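Local coordinates for protein probable M18-family aminopeptidase 1 (Thermotoga maritima, PDB 2GLF) that probably acts as a metal-dependent aminopeptidase of the M18 family, removing residues from the amino termini of peptides, at residues Lys41-Asp45 and Val64-Asn68; Gln110-Thr116 and Leu184-Thr190; Val379-Val385 and Ser445-Leu450. All coordinates share one frame; numbering follows the deposited sequence.

Contact 1. Residues Lys41-Asp45 and Val64-Asn68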
loop_
_atom_site.group_PDB
_atom_site.type_symbol
_atom_site.label_atom_id
_atom_site.label_comp_id
_atom_site.label_asym_id
_atom_site.label_seq_id
_atom_site.Cartn_x
_atom_site.Cartn_y
_atom_site.Cartn_z
ATOM N N LYS A 41 -17.145 -38.597 40.364
ATOM C CA LYS A 41 -16.839 -39.378 41.551
ATOM C C LYS A 41 -18.142 -39.876 42.156
ATOM O O LYS A 41 -18.277 -41.058 42.448
ATOM C CB LYS A 41 -16.075 -38.541 42.579
ATOM C CG LYS A 41 -15.660 -39.334 43.814
ATOM C CD LYS A 41 -14.877 -38.484 44.810
ATOM C CE LYS A 41 -14.428 -39.304 46.017
ATOM N NZ LYS A 41 -15.575 -39.872 46.775
ATOM N N ARG A 42 -19.102 -38.971 42.334
ATOM C CA ARG A 42 -20.406 -39.325 42.890
ATOM C C ARG A 42 -20.993 -40.509 42.135
ATOM O O ARG A 42 -21.394 -41.501 42.740
ATOM C CB ARG A 42 -21.366 -38.134 42.795
ATOM C CG ARG A 42 -22.833 -38.513 42.909
ATOM C CD ARG A 42 -23.737 -37.346 42.604
ATOM N NE ARG A 42 -24.978 -37.789 41.979
ATOM C CZ ARG A 42 -25.059 -38.274 40.742
ATOM N NH1 ARG A 42 -23.968 -38.376 39.995
ATOM N NH2 ARG A 42 -26.227 -38.661 40.248
ATOM N N ILE A 43 -21.054 -40.389 40.813
ATOM C CA ILE A 43 -21.573 -41.452 39.961
ATOM C C ILE A 43 -20.797 -42.738 40.230
ATOM O O ILE A 43 -21.371 -43.827 40.284
ATOM C CB ILE A 43 -21.421 -41.084 38.471
ATOM C CG1 ILE A 43 -22.416 -39.982 38.114
ATOM C CG2 ILE A 43 -21.599 -42.323 37.592
ATOM C CD1 ILE A 43 -22.264 -39.461 36.710
ATOM N N LEU A 44 -19.485 -42.599 40.394
ATOM C CA LEU A 44 -18.625 -43.741 40.663
ATOM C C LEU A 44 -18.805 -44.274 42.084
ATOM O O LEU A 44 -18.601 -45.462 42.331
ATOM C CB LEU A 44 -17.156 -43.369 40.436
ATOM C CG LEU A 44 -16.700 -43.190 38.985
ATOM C CD1 LEU A 44 -15.224 -42.788 38.946
ATOM C CD2 LEU A 44 -16.929 -44.492 38.214
ATOM N N ASP A 45 -19.171 -43.408 43.023
ATOM C CA ASP A 45 -19.362 -43.868 44.385
ATOM C C ASP A 45 -20.568 -44.784 44.429
ATOM O O ASP A 45 -20.585 -45.749 45.189
ATOM C CB ASP A 45 -19.485 -42.692 45.343
ATOM C CG ASP A 45 -18.148 -42.024 45.591
ATOM O OD1 ASP A 45 -17.131 -42.748 45.628
ATOM O OD2 ASP A 45 -18.105 -40.788 45.752
ATOM N N VAL A 64 -11.965 -49.644 40.883
ATOM C CA VAL A 64 -11.373 -48.493 41.543
ATOM C C VAL A 64 -11.290 -47.221 40.731
ATOM O O VAL A 64 -11.591 -47.201 39.540
ATOM C CB VAL A 64 -9.947 -48.825 41.987
ATOM C CG1 VAL A 64 -9.966 -49.968 42.995
ATOM C CG2 VAL A 64 -9.114 -49.195 40.767
ATOM N N TYR A 65 -10.863 -46.156 41.399
ATOM C CA TYR A 65 -10.690 -44.868 40.758
ATOM C C TYR A 65 -9.755 -44.012 41.590
ATOM O O TYR A 65 -9.745 -44.093 42.813
ATOM C CB TYR A 65 -12.039 -44.154 40.578
ATOM C CG TYR A 65 -12.687 -43.679 41.855
ATOM C CD1 TYR A 65 -12.126 -42.644 42.609
ATOM C CD2 TYR A 65 -13.870 -44.263 42.315
ATOM C CE1 TYR A 65 -12.724 -42.205 43.795
ATOM C CE2 TYR A 65 -14.481 -43.831 43.497
ATOM C CZ TYR A 65 -13.901 -42.807 44.234
ATOM O OH TYR A 65 -14.474 -42.413 45.426
ATOM N N ALA A 66 -8.961 -43.194 40.918
ATOM C CA ALA A 66 -8.032 -42.313 41.595
ATOM C C ALA A 66 -8.327 -40.884 41.169
ATOM O O ALA A 66 -8.438 -40.596 39.976
ATOM C CB ALA A 66 -6.610 -42.682 41.230
ATOM N N VAL A 67 -8.482 -39.997 42.145
ATOM C CA VAL A 67 -8.737 -38.590 41.867
ATOM C C VAL A 67 -7.372 -37.930 41.962
ATOM O O VAL A 67 -6.691 -38.093 42.967
ATOM C CB VAL A 67 -9.663 -37.970 42.930
ATOM C CG1 VAL A 67 -9.949 -36.510 42.591
ATOM C CG2 VAL A 67 -10.950 -38.765 43.017
ATOM N N ASN A 68 -6.954 -37.206 40.929
ATOM C CA ASN A 68 -5.647 -36.559 40.974
ATOM C C ASN A 68 -5.637 -35.433 42.001
ATOM O O ASN A 68 -5.227 -35.641 43.144
ATOM C CB ASN A 68 -5.253 -36.025 39.594
ATOM C CG ASN A 68 -3.828 -35.496 39.559
ATOM O OD1 ASN A 68 -3.206 -35.417 38.498
ATOM N ND2 ASN A 68 -3.307 -35.121 40.720
#
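Helix 33-45 packs along a face of the mixed beta sheet of the metal-binding domain, and its last turn meets strand 64-67 through Lys41, Leu44 and Asp45 gathered round Tyr65. The short helix and strand axes come within 10.1 Å and run nearly antiparallel, at 157°, a separation that side chains must bridge. Tyr65 does most of the bridging. Its CG sits between the backbone N and the carbonyl carbon (chi1 69°), which places the ring against the helix residues, its hydroxyl at Asp45. There the hydroxyl donates: Tyr65 OH to Asp45 OD1 measures 2.7 Å and uses the syn lone pair of that oxygen. The carboxylate approaches the ring at its edge, and the two planes are turned 58° from each other. Lys41 arrives across the end of the ring at about a right angle, fully extended until a bend at its last torsion. That bend brings Lys41 NZ to 2.9 Å from Asp45 OD2, a salt bridge spanning one helical turn, while Lys41 NZ to Tyr65 OH, at 3.1 Å, is only a weak hydrogen bond. Nearer the strand backbone the contact is apolar. Leu44 and Tyr65 lie alongside, running in opposing senses, with Leu44 CD1 3.8 Å from Tyr65 CB and Leu44 CB 3.9 Å from Tyr65 CD2. Ala75 of the adjoining strand and Phe49 also pack on this pair, and Leu44 reaches Leu262 of helix 248-263. The chemistry is therefore graded from apolar packing near the strand to a charged, more exposed end: the phenol hydroxyl donates to one carboxylate oxygen, the lysine ammonium binds the other, and the aspartate, gripped at both oxygens, is probably stabilised in its charged form while it fixes the outer end of the tyrosine.

Contact 2. Residues Gln110-Thr116 and Leu184-Thr190; sequences QIALFKT and LMLIAGT
Thr116 holds OG1 between its own backbone N and carbonyl carbon (chi1 72°), which aims the hydroxyl at Leu184 O across the strand pair, and Phe114, with CG opposite its carbonyl carbon (chi1 -74°), brings a face of its ring against Ala188 CB. The hydroxyl bond, Thr116 OG1 to Leu184 O 2.6 Å, lies in the carbonyl plane; the backbone N of Thr116 adds just a weak bond to the same oxygen. Meanwhile Thr116 CG2 rests 3.7 Å from Leu186 CD2. A valine here would probably keep that apolar touch but leave Leu184 O with no more than the weak amide bond from this strand, freeing the end of the pair to shift. Over one face of the Phe114 ring, offset toward its rim, stands Ala188 CB, 3.9 Å from the centroid and 26° off the normal, a CH-pi contact; Phe100 stacks with the same ring. Between these points Phe114 N donates to Leu186 O at 2.9 Å, whereas Ala112 O receives both Ala188 N, at 2.7 Å, and Gly189 N, weakly. Two residues facing one is the signature of a classic beta bulge, and it shifts the antiparallel register by one. On the face with Leu113, Leu113 CD1 meets CE of the selenomethionine Met185. Strand 185-189 is outermost in its sheet within the chain, and there Ala188 makes backbone hydrogen bonds to a second subunit, which Thr190 also joins through Ser241 of that subunit. The pair thus couples directional backbone bonding to apolar cover on both faces, and at the bulge one carbonyl oxygen serves two N-H donors.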
loop_
_atom_site.group_PDB
_atom_site.type_symbol
_atom_site.label_atom_id
_atom_site.label_comp_id
_atom_site.label_asym_id
_atom_site.label_seq_id
_atom_site.Cartn_x
_atom_site.Cartn_y
_atom_site.Cartn_z
ATOM N N GLN A 110 -16.340 4.517 38.617
ATOM C CA GLN A 110 -17.328 4.170 39.626
ATOM C C GLN A 110 -18.003 2.813 39.428
ATOM O O GLN A 110 -19.142 2.604 39.856
ATOM C CB GLN A 110 -18.379 5.281 39.709
ATOM C CG GLN A 110 -17.887 6.561 40.399
ATOM C CD GLN A 110 -16.735 7.247 39.667
ATOM O OE1 GLN A 110 -16.912 7.775 38.563
ATOM N NE2 GLN A 110 -15.547 7.239 40.281
ATOM N N ILE A 111 -17.287 1.883 38.802
ATOM C CA ILE A 111 -17.820 0.547 38.561
ATOM C C ILE A 111 -16.855 -0.541 39.032
ATOM O O ILE A 111 -15.711 -0.600 38.590
ATOM C CB ILE A 111 -18.104 0.338 37.064
ATOM C CG1 ILE A 111 -19.211 1.288 36.619
ATOM C CG2 ILE A 111 -18.488 -1.101 36.795
ATOM C CD1 ILE A 111 -19.537 1.202 35.140
ATOM N N ALA A 112 -17.321 -1.393 39.938
ATOM C CA ALA A 112 -16.499 -2.486 40.442
ATOM C C ALA A 112 -16.342 -3.488 39.301
ATOM O O ALA A 112 -17.315 -3.819 38.622
ATOM C CB ALA A 112 -17.173 -3.141 41.640
ATOM N N LEU A 113 -15.124 -3.976 39.092
ATOM C CA LEU A 113 -14.869 -4.909 37.997
ATOM C C LEU A 113 -14.013 -6.116 38.359
ATOM O O LEU A 113 -13.166 -6.050 39.251
ATOM C CB LEU A 113 -14.171 -4.172 36.859
ATOM C CG LEU A 113 -14.907 -3.060 36.132
ATOM C CD1 LEU A 113 -13.907 -2.241 35.339
ATOM C CD2 LEU A 113 -15.966 -3.662 35.233
ATOM N N PHE A 114 -14.232 -7.217 37.650
ATOM C CA PHE A 114 -13.435 -8.422 37.856
ATOM C C PHE A 114 -12.630 -8.629 36.586
ATOM O O PHE A 114 -13.194 -8.929 35.530
ATOM C CB PHE A 114 -14.306 -9.664 38.077
ATOM C CG PHE A 114 -14.950 -9.726 39.421
ATOM C CD1 PHE A 114 -16.330 -9.822 39.536
ATOM C CD2 PHE A 114 -14.178 -9.707 40.574
ATOM C CE1 PHE A 114 -16.936 -9.899 40.779
ATOM C CE2 PHE A 114 -14.771 -9.786 41.826
ATOM C CZ PHE A 114 -16.157 -9.882 41.929
ATOM N N LYS A 115 -11.319 -8.453 36.677
ATOM C CA LYS A 115 -10.478 -8.666 35.514
ATOM C C LYS A 115 -10.280 -10.171 35.349
ATOM O O LYS A 115 -10.115 -10.900 36.323
ATOM C CB LYS A 115 -9.111 -7.996 35.689
ATOM C CG LYS A 115 -9.150 -6.522 36.026
ATOM C CD LYS A 115 -7.777 -5.892 35.845
ATOM C CE LYS A 115 -7.536 -5.456 34.395
ATOM N NZ LYS A 115 -7.659 -6.544 33.378
ATOM N N THR A 116 -10.311 -10.647 34.118
ATOM C CA THR A 116 -10.100 -12.058 33.900
ATOM C C THR A 116 -8.937 -12.226 32.953
ATOM O O THR A 116 -8.356 -11.254 32.479
ATOM C CB THR A 116 -11.315 -12.728 33.268
ATOM O OG1 THR A 116 -11.428 -12.310 31.904
ATOM C CG2 THR A 116 -12.574 -12.351 34.015
ATOM N N LEU A 184 -11.911 -8.166 28.977
ATOM C CA LEU A 184 -12.934 -9.139 29.350
ATOM C C LEU A 184 -13.082 -9.088 30.869
ATOM O O LEU A 184 -12.561 -9.937 31.589
ATOM C CB LEU A 184 -12.524 -10.543 28.887
ATOM C CG LEU A 184 -12.349 -10.628 27.364
ATOM C CD1 LEU A 184 -11.746 -11.961 26.951
ATOM C CD2 LEU A 184 -13.703 -10.420 26.705
HETATM N N MSE A 185 -13.789 -8.069 31.347
HETATM C CA MSE A 185 -14.001 -7.883 32.774
HETATM C C MSE A 185 -15.489 -7.863 33.091
HETATM O O MSE A 185 -16.246 -7.125 32.463
HETATM C CB MSE A 185 -13.378 -6.562 33.210
HETATM C CG MSE A 185 -12.214 -6.138 32.334
HETATM SE SE MSE A 185 -11.258 -4.592 32.992
HETATM C CE MSE A 185 -12.481 -3.205 32.424
ATOM N N LEU A 186 -15.921 -8.669 34.054
ATOM C CA LEU A 186 -17.336 -8.658 34.406
ATOM C C LEU A 186 -17.586 -7.549 35.415
ATOM O O LEU A 186 -16.695 -7.174 36.185
ATOM C CB LEU A 186 -17.799 -10.003 34.995
ATOM C CG LEU A 186 -16.817 -11.149 35.228
ATOM C CD1 LEU A 186 -17.553 -12.302 35.879
ATOM C CD2 LEU A 186 -16.191 -11.583 33.916
ATOM N N ILE A 187 -18.803 -7.019 35.395
ATOM C CA ILE A 187 -19.183 -5.959 36.313
ATOM C C ILE A 187 -19.433 -6.554 37.701
ATOM O O ILE A 187 -20.288 -7.420 37.875
ATOM C CB ILE A 187 -20.446 -5.239 35.811
ATOM C CG1 ILE A 187 -20.176 -4.653 34.421
ATOM C CG2 ILE A 187 -20.841 -4.142 36.781
ATOM C CD1 ILE A 187 -21.332 -3.885 33.829
ATOM N N ALA A 188 -18.668 -6.103 38.688
ATOM C CA ALA A 188 -18.823 -6.601 40.044
ATOM C C ALA A 188 -19.942 -5.864 40.766
ATOM O O ALA A 188 -20.653 -6.444 41.584
ATOM C CB ALA A 188 -17.521 -6.444 40.805
ATOM N N GLY A 189 -20.096 -4.578 40.463
ATOM C CA GLY A 189 -21.134 -3.798 41.103
ATOM C C GLY A 189 -21.114 -2.351 40.674
ATOM O O GLY A 189 -20.196 -1.917 39.979
ATOM N N THR A 190 -22.130 -1.599 41.093
ATOM C CA THR A 190 -22.227 -0.189 40.744
ATOM C C THR A 190 -22.696 0.689 41.897
ATOM O O THR A 190 -22.583 1.910 41.822
ATOM C CB THR A 190 -23.190 0.038 39.571
ATOM O OG1 THR A 190 -24.508 -0.368 39.956
ATOM C CG2 THR A 190 -22.748 -0.754 38.353
HETATM O O HOH W 1 -21.481 3.736 40.353
#

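Contact 3. Residues Val379-Val385 and Ser445-Leu450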
loop_
_atom_site.group_PDB
_atom_site.type_symbol
_atom_site.label_atom_id
_atom_site.label_comp_id
_atom_site.label_asym_id
_atom_site.label_seq_id
_atom_site.Cartn_x
_atom_site.Cartn_y
_atom_site.Cartn_z
ATOM N N VAL A 379 -14.259 -54.458 15.038
ATOM C CA VAL A 379 -15.161 -54.428 16.182
ATOM C C VAL A 379 -16.429 -53.634 15.855
ATOM O O VAL A 379 -17.549 -54.133 16.020
ATOM C CB VAL A 379 -14.489 -53.782 17.419
ATOM C CG1 VAL A 379 -15.512 -53.619 18.533
ATOM C CG2 VAL A 379 -13.325 -54.636 17.901
ATOM N N LEU A 380 -16.247 -52.402 15.383
ATOM C CA LEU A 380 -17.368 -51.537 15.047
ATOM C C LEU A 380 -18.362 -52.215 14.127
ATOM O O LEU A 380 -19.505 -52.452 14.508
ATOM C CB LEU A 380 -16.878 -50.242 14.399
ATOM C CG LEU A 380 -16.099 -49.272 15.290
ATOM C CD1 LEU A 380 -15.732 -48.042 14.472
ATOM C CD2 LEU A 380 -16.922 -48.885 16.517
ATOM N N ASN A 381 -17.929 -52.525 12.913
ATOM C CA ASN A 381 -18.810 -53.164 11.950
ATOM C C ASN A 381 -19.448 -54.446 12.481
ATOM O O ASN A 381 -20.628 -54.710 12.223
ATOM C CB ASN A 381 -18.057 -53.451 10.651
ATOM C CG ASN A 381 -17.682 -52.189 9.916
ATOM O OD1 ASN A 381 -18.485 -51.264 9.801
ATOM N ND2 ASN A 381 -16.462 -52.145 9.401
ATOM N N GLU A 382 -18.680 -55.237 13.227
ATOM C CA GLU A 382 -19.205 -56.478 13.783
ATOM C C GLU A 382 -20.309 -56.250 14.822
ATOM O O GLU A 382 -21.281 -57.013 14.877
ATOM C CB GLU A 382 -18.063 -57.308 14.365
ATOM C CG GLU A 382 -17.558 -58.353 13.382
ATOM C CD GLU A 382 -16.184 -58.895 13.722
ATOM O OE1 GLU A 382 -15.775 -58.811 14.900
ATOM O OE2 GLU A 382 -15.518 -59.421 12.805
ATOM N N GLN A 383 -20.176 -55.202 15.633
ATOM C CA GLN A 383 -21.191 -54.890 16.632
ATOM C C GLN A 383 -22.286 -54.009 16.020
ATOM O O GLN A 383 -23.209 -53.561 16.716
ATOM C CB GLN A 383 -20.570 -54.167 17.829
ATOM C CG GLN A 383 -19.523 -54.961 18.578
ATOM C CD GLN A 383 -19.982 -56.368 18.902
ATOM O OE1 GLN A 383 -20.029 -57.233 18.030
ATOM N NE2 GLN A 383 -20.327 -56.602 20.161
ATOM N N GLY A 384 -22.173 -53.757 14.717
ATOM C CA GLY A 384 -23.157 -52.941 14.023
ATOM C C GLY A 384 -23.199 -51.484 14.448
ATOM O O GLY A 384 -24.255 -50.854 14.427
ATOM N N VAL A 385 -22.050 -50.941 14.831
ATOM C CA VAL A 385 -21.976 -49.550 15.255
ATOM C C VAL A 385 -21.890 -48.620 14.041
ATOM O O VAL A 385 -21.091 -48.838 13.130
ATOM C CB VAL A 385 -20.746 -49.316 16.145
ATOM C CG1 VAL A 385 -20.829 -47.956 16.801
ATOM C CG2 VAL A 385 -20.644 -50.409 17.178
ATOM N N SER A 445 -18.724 -51.101 23.199
ATOM C CA SER A 445 -18.380 -52.281 22.428
ATOM C C SER A 445 -16.893 -52.325 22.081
ATOM O O SER A 445 -16.380 -53.363 21.679
ATOM C CB SER A 445 -19.237 -52.345 21.163
ATOM O OG SER A 445 -19.177 -51.130 20.446
ATOM N N LEU A 446 -16.196 -51.204 22.232
ATOM C CA LEU A 446 -14.769 -51.188 21.945
ATOM C C LEU A 446 -13.990 -51.643 23.169
ATOM O O LEU A 446 -12.916 -52.244 23.045
ATOM C CB LEU A 446 -14.306 -49.794 21.530
ATOM C CG LEU A 446 -14.453 -49.447 20.047
ATOM C CD1 LEU A 446 -14.055 -48.003 19.837
ATOM C CD2 LEU A 446 -13.586 -50.370 19.200
HETATM N N MSE A 447 -14.524 -51.354 24.353
HETATM C CA MSE A 447 -13.871 -51.766 25.589
HETATM C C MSE A 447 -14.089 -53.263 25.744
HETATM O O MSE A 447 -13.227 -53.984 26.251
HETATM C CB MSE A 447 -14.486 -51.054 26.789
HETATM C CG MSE A 447 -14.427 -49.552 26.724
HETATM SE SE MSE A 447 -15.404 -48.746 28.188
HETATM C CE MSE A 447 -13.950 -47.800 29.045
ATOM N N GLU A 448 -15.254 -53.715 25.290
ATOM C CA GLU A 448 -15.649 -55.118 25.373
ATOM C C GLU A 448 -14.984 -56.048 24.369
ATOM O O GLU A 448 -14.613 -57.171 24.713
ATOM C CB GLU A 448 -17.168 -55.252 25.195
ATOM C CG GLU A 448 -18.010 -54.833 26.390
ATOM C CD GLU A 448 -19.511 -54.898 26.104
ATOM O OE1 GLU A 448 -20.307 -54.757 27.062
ATOM O OE2 GLU A 448 -19.894 -55.083 24.924
ATOM N N LYS A 449 -14.827 -55.584 23.135
ATOM C CA LYS A 449 -14.274 -56.431 22.088
ATOM C C LYS A 449 -12.834 -56.195 21.630
ATOM O O LYS A 449 -12.296 -57.024 20.898
ATOM C CB LYS A 449 -15.207 -56.390 20.872
ATOM C CG LYS A 449 -16.693 -56.562 21.199
ATOM C CD LYS A 449 -17.141 -58.017 21.176
ATOM C CE LYS A 449 -16.597 -58.826 22.345
ATOM N NZ LYS A 449 -17.201 -58.449 23.652
ATOM N N LEU A 450 -12.196 -55.098 22.027
ATOM C CA LEU A 450 -10.813 -54.898 21.584
ATOM C C LEU A 450 -9.850 -55.806 22.336
ATOM O O LEU A 450 -9.008 -56.456 21.677
ATOM C CB LEU A 450 -10.358 -53.435 21.734
ATOM C CG LEU A 450 -10.557 -52.517 20.516
ATOM C CD1 LEU A 450 -9.616 -51.334 20.611
ATOM C CD2 LEU A 450 -10.283 -53.272 19.233
ATOM O OXT LEU A 450 -9.948 -55.851 23.578
#
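Val379 stands with its two methyls set against the final turn of helix 433-449, and the orientation follows from CG1 lying opposite the backbone N (chi1 173°). Its CG1 faces the helix surface, 3.6 Å from Lys449 CB and 3.8 Å from Leu446 CD2, and the Val379 and Lys449 side chains pass at a slant. The Val379 and Leu450 side chains cross at nearly a right angle, with Val379 CG2 to Leu450 CD2 3.6 Å. Leu380 CD2 comes within 4.3 Å of Leu446 CG, a looser touch, and Leu446 in turn packs on Ile323 of the central sheet. One turn further along, Gln383 crosses the hydrocarbon part of Lys449 at about a right angle, while Gln383 CG touches Ser445 CB at 3.7 Å. Helix 370-382 ends here in a Schellman motif: Gly384 has positive phi (66°), and Val385 N returns to Leu380 O at 3.0 Å. The reversal directs Val385 back to the partner helix, where Val385 CG2 lies 3.7 Å from Ser445 OG. That hydroxyl bonds instead to Val441 O within its own helix, so it can lie against a methyl without going unsatisfied. The two helix ends are consequently joined by methyl and methylene packing, and their cohesion probably rests mainly on these apolar contacts, as the two segments share no hydrogen bond.

The three contacts follow one another along the chain without touching. Contact 1 sets a helix against the mixed sheet of the metal-binding domain and contact 3 joins two helices beside it, with centres about 26 Å apart and nearest atoms about 10 Å. Helix 248-263 is touched by residues of both: Leu44 of contact 1 meets its Leu262, Met447 of contact 3 its Ala260 and Leu261, and the same helix carries Asp249, which binds manganese in both sites. Contact 2 belongs to the separate antiparallel sheet and engages other subunits; its centre is about 37 Å from that of contact 1 and about 52 Å from that of contact 3, across the chain's centre from the latter. None includes a metal ligand.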